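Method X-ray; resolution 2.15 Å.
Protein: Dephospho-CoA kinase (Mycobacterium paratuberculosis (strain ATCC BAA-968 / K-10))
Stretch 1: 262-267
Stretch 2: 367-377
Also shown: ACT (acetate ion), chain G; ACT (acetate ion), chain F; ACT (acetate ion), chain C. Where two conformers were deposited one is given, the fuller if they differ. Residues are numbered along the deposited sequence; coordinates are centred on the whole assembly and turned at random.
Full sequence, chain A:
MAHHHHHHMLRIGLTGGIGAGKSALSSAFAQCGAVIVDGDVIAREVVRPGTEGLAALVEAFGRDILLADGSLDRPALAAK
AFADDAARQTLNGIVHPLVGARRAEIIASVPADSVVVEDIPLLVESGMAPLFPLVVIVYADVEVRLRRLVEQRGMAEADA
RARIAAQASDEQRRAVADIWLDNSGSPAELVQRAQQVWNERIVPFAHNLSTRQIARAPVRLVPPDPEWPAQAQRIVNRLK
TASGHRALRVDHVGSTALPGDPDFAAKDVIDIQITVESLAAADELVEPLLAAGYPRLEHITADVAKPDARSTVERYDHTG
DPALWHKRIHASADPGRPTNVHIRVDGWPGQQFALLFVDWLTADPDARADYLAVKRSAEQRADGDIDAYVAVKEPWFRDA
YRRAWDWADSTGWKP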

# COMPACT_ATOMS: atom_id res chain seq x y z
N PRO A 262 7.59 -10.06 22.63
CA PRO A 262 8.72 -9.13 22.82
C PRO A 262 10.06 -9.83 23.02
O PRO A 262 11.11 -9.21 22.80
CB PRO A 262 8.31 -8.34 24.07
CG PRO A 262 7.30 -9.19 24.76
CD PRO A 262 6.56 -9.90 23.66
N ASP A 263 10.06 -11.10 23.44
CA ASP A 263 11.30 -11.85 23.59
C ASP A 263 11.79 -12.46 22.28
O ASP A 263 12.85 -13.08 22.28
CB ASP A 263 11.11 -12.94 24.65
CG ASP A 263 10.72 -12.39 26.01
OD1 ASP A 263 11.30 -11.37 26.44
OD2 ASP A 263 9.82 -12.97 26.65
N PHE A 264 11.03 -12.29 21.19
CA PHE A 264 11.43 -12.71 19.86
C PHE A 264 12.15 -11.54 19.16
O PHE A 264 12.36 -10.48 19.75
CB PHE A 264 10.20 -13.19 19.08
CG PHE A 264 10.51 -13.95 17.82
CD1 PHE A 264 11.22 -15.15 17.86
CD2 PHE A 264 10.08 -13.48 16.59
CE1 PHE A 264 11.50 -15.85 16.70
CE2 PHE A 264 10.36 -14.18 15.42
CZ PHE A 264 11.07 -15.36 15.47
N ALA A 265 12.52 -11.73 17.90
CA ALA A 265 13.28 -10.73 17.15
C ALA A 265 13.33 -11.12 15.69
O ALA A 265 13.32 -12.31 15.36
CB ALA A 265 14.70 -10.57 17.71
N ALA A 266 13.39 -10.12 14.82
CA ALA A 266 13.34 -10.37 13.38
C ALA A 266 13.96 -9.20 12.64
O ALA A 266 14.05 -8.09 13.16
CB ALA A 266 11.91 -10.61 12.89
N LYS A 267 14.40 -9.48 11.41
CA LYS A 267 14.80 -8.42 10.49
C LYS A 267 13.56 -7.60 10.10
O LYS A 267 12.47 -8.14 9.95
CB LYS A 267 15.44 -9.08 9.27
CG LYS A 267 16.29 -8.19 8.40
CD LYS A 267 16.78 -8.99 7.18
CE LYS A 267 17.37 -8.08 6.11
NZ LYS A 267 17.42 -8.77 4.78
C ACT G . 14.77 -12.88 9.71
O ACT G . 16.01 -13.18 9.65
OXT ACT G . 14.12 -12.26 10.63
CH3 ACT G . 13.91 -13.33 8.48
C ACT F . 17.29 -9.13 19.70
O ACT F . 18.36 -9.68 19.24
OXT ACT F . 16.44 -9.62 20.50
CH3 ACT F . 17.01 -7.66 19.18
C ACT C . 11.50 -15.61 7.82
O ACT C . 11.75 -15.85 9.04
OXT ACT C . 11.01 -14.56 7.33
CH3 ACT C . 11.87 -16.74 6.77
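Stretch 2 367-377: ARADYLAVKRS

The apolar centre of the contact is formed by L372 of the helix against F264 and A265 of the loop. L372 points its CA-to-CB bond toward the loop and, with chi1 at 178° (t) and chi2 at 63° (p), brings its two methyl groups to different parts of it. L372 CD1 lies 3.8 Å from A265 CB, while L372 CD2 lies 3.3 Å from the carbonyl atom D263 O. On the same side chain, L372 CB is 4.0 Å from F264 CE1. These distances agree with the backbone register, in which the CA atoms of F264 and L372 are 6.6 Å apart.

F264 contributes the greatest covered area of any residue here, 92 Å², although its CA-to-CB bond points away from the helix. With chi1 at -166° (t), the end of the ring nonetheless comes nearer to the helix. The ring then meets the helix partly by its edge: R368 O lies near the ring plane, 3.9 Å from F264 CE1, and Y371 CD2 lies there too, 4.3 Å from F264 CZ. That carbonyl of R368 is already the acceptor for the backbone amide of its own helical turn, with L372 N to R368 O at 2.9 Å, so the phenylalanine packs against a satisfied group.

Stretch 2 is helical throughout, with phi near -60° and psi near -45° and an unbroken series of i to i+4 bonds from Y371 N to A367 O (2.9 Å) through S377 N to A373 O (3.0 Å). R368, Y371, L372, K375 and R376 follow the spacing of successive turns and so form the side that meets stretch 1, whereas D370, A373, V374 and S377 are out of reach. Stretch 1 is much more extended in its second half: A265 and A266 have phi/psi of -170/149° and -158/158°. Its chain advances in the same sense as the helix, because the register passes from F264 paired with L372 to A266 paired with K375, where the CA atoms of A266 and K375 have separated to 8.0 Å.

The polar edge begins at K375. Its CA-to-CB bond points toward stretch 1, and K375 NZ donates the single hydrogen bond between the stretches, to A265 O at 3.0 Å. K375 NZ also lies 3.9 Å from F264 CZ and 3.5 Å from A266 CB. An acetate, probably from the crystallisation liquor, extends this link: OXT of the chain G acetate accepts from K375 NZ at 2.8 Å and from K267 N at 2.9 Å, thereby bridging the two stretches.

Farther out, R376 starts sideways but its end comes nearer, placing R376 NH1 3.9 Å from D263 O and 4.3 Å from A265 CB. Its bonds go instead to the chain F acetate, with R376 NE to acetate O and R376 NH1 to acetate OXT both 2.6 Å. In all, the two stretches bury 343 Å².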

# COMPACT_ATOMS: atom_id res chain seq x y z
N ALA A 367 10.40 -24.58 18.87
CA ALA A 367 10.95 -24.34 17.54
C ALA A 367 11.21 -22.86 17.32
O ALA A 367 12.22 -22.49 16.71
CB ALA A 367 10.00 -24.89 16.48
N ARG A 368 10.32 -22.00 17.83
CA ARG A 368 10.55 -20.55 17.77
C ARG A 368 11.84 -20.17 18.48
O ARG A 368 12.61 -19.34 17.97
CB ARG A 368 9.38 -19.80 18.40
CG ARG A 368 8.16 -19.68 17.55
CD ARG A 368 7.31 -18.46 17.94
NE ARG A 368 6.95 -18.39 19.36
CZ ARG A 368 5.96 -19.08 19.93
NH1 ARG A 368 5.23 -19.94 19.22
NH2 ARG A 368 5.70 -18.92 21.22
N ALA A 369 12.07 -20.73 19.67
CA ALA A 369 13.29 -20.43 20.40
C ALA A 369 14.52 -20.89 19.62
O ALA A 369 15.52 -20.16 19.53
CB ALA A 369 13.25 -21.08 21.79
N ASP A 370 14.48 -22.11 19.07
CA ASP A 370 15.58 -22.59 18.23
C ASP A 370 15.86 -21.62 17.09
O ASP A 370 17.02 -21.27 16.83
CB ASP A 370 15.25 -23.97 17.66
CG ASP A 370 15.36 -25.07 18.67
OD1 ASP A 370 15.85 -24.82 19.79
OD2 ASP A 370 14.94 -26.21 18.34
N TYR A 371 14.80 -21.19 16.40
CA TYR A 371 14.97 -20.29 15.27
C TYR A 371 15.58 -18.97 15.71
O TYR A 371 16.48 -18.44 15.05
CB TYR A 371 13.62 -20.07 14.58
CG TYR A 371 13.67 -19.30 13.28
CD1 TYR A 371 14.77 -19.39 12.44
CD2 TYR A 371 12.61 -18.48 12.90
CE1 TYR A 371 14.82 -18.69 11.24
CE2 TYR A 371 12.65 -17.77 11.70
CZ TYR A 371 13.76 -17.88 10.88
OH TYR A 371 13.82 -17.19 9.69
N LEU A 372 15.10 -18.42 16.83
CA LEU A 372 15.65 -17.18 17.34
C LEU A 372 17.13 -17.31 17.64
O LEU A 372 17.92 -16.41 17.33
CB LEU A 372 14.88 -16.73 18.58
CG LEU A 372 15.45 -15.46 19.20
CD1 LEU A 372 15.33 -14.30 18.21
CD2 LEU A 372 14.77 -15.13 20.50
N ALA A 373 17.54 -18.43 18.25
CA ALA A 373 18.95 -18.60 18.57
C ALA A 373 19.79 -18.67 17.31
O ALA A 373 20.90 -18.11 17.25
CB ALA A 373 19.15 -19.85 19.43
N VAL A 374 19.28 -19.36 16.28
CA VAL A 374 20.00 -19.38 15.00
C VAL A 374 20.15 -17.97 14.45
O VAL A 374 21.23 -17.58 13.98
CB VAL A 374 19.29 -20.30 13.99
CG1 VAL A 374 19.91 -20.12 12.62
CG2 VAL A 374 19.39 -21.76 14.41
N LYS A 375 19.07 -17.18 14.50
CA LYS A 375 19.12 -15.82 13.97
C LYS A 375 20.13 -14.97 14.73
O LYS A 375 20.87 -14.19 14.12
CB LYS A 375 17.74 -15.16 14.03
CG LYS A 375 16.72 -15.76 13.07
CD LYS A 375 15.73 -14.70 12.61
CE LYS A 375 14.36 -14.90 13.22
NZ LYS A 375 13.45 -13.80 12.81
N ARG A 376 20.16 -15.08 16.06
CA ARG A 376 21.13 -14.31 16.84
C ARG A 376 22.56 -14.71 16.50
O ARG A 376 23.44 -13.85 16.40
CB ARG A 376 20.88 -14.50 18.33
CG ARG A 376 19.53 -13.99 18.79
CD ARG A 376 19.67 -12.72 19.59
NE ARG A 376 18.38 -12.17 20.01
CZ ARG A 376 17.62 -12.67 20.98
NH1 ARG A 376 16.47 -12.10 21.29
NH2 ARG A 376 18.01 -13.76 21.65
N SER A 377 22.80 -16.01 16.33
CA SER A 377 24.15 -16.42 15.94
C SER A 377 24.51 -15.85 14.58
O SER A 377 25.63 -15.34 14.38
CB SER A 377 24.25 -17.94 15.95
OG SER A 377 25.54 -18.37 15.56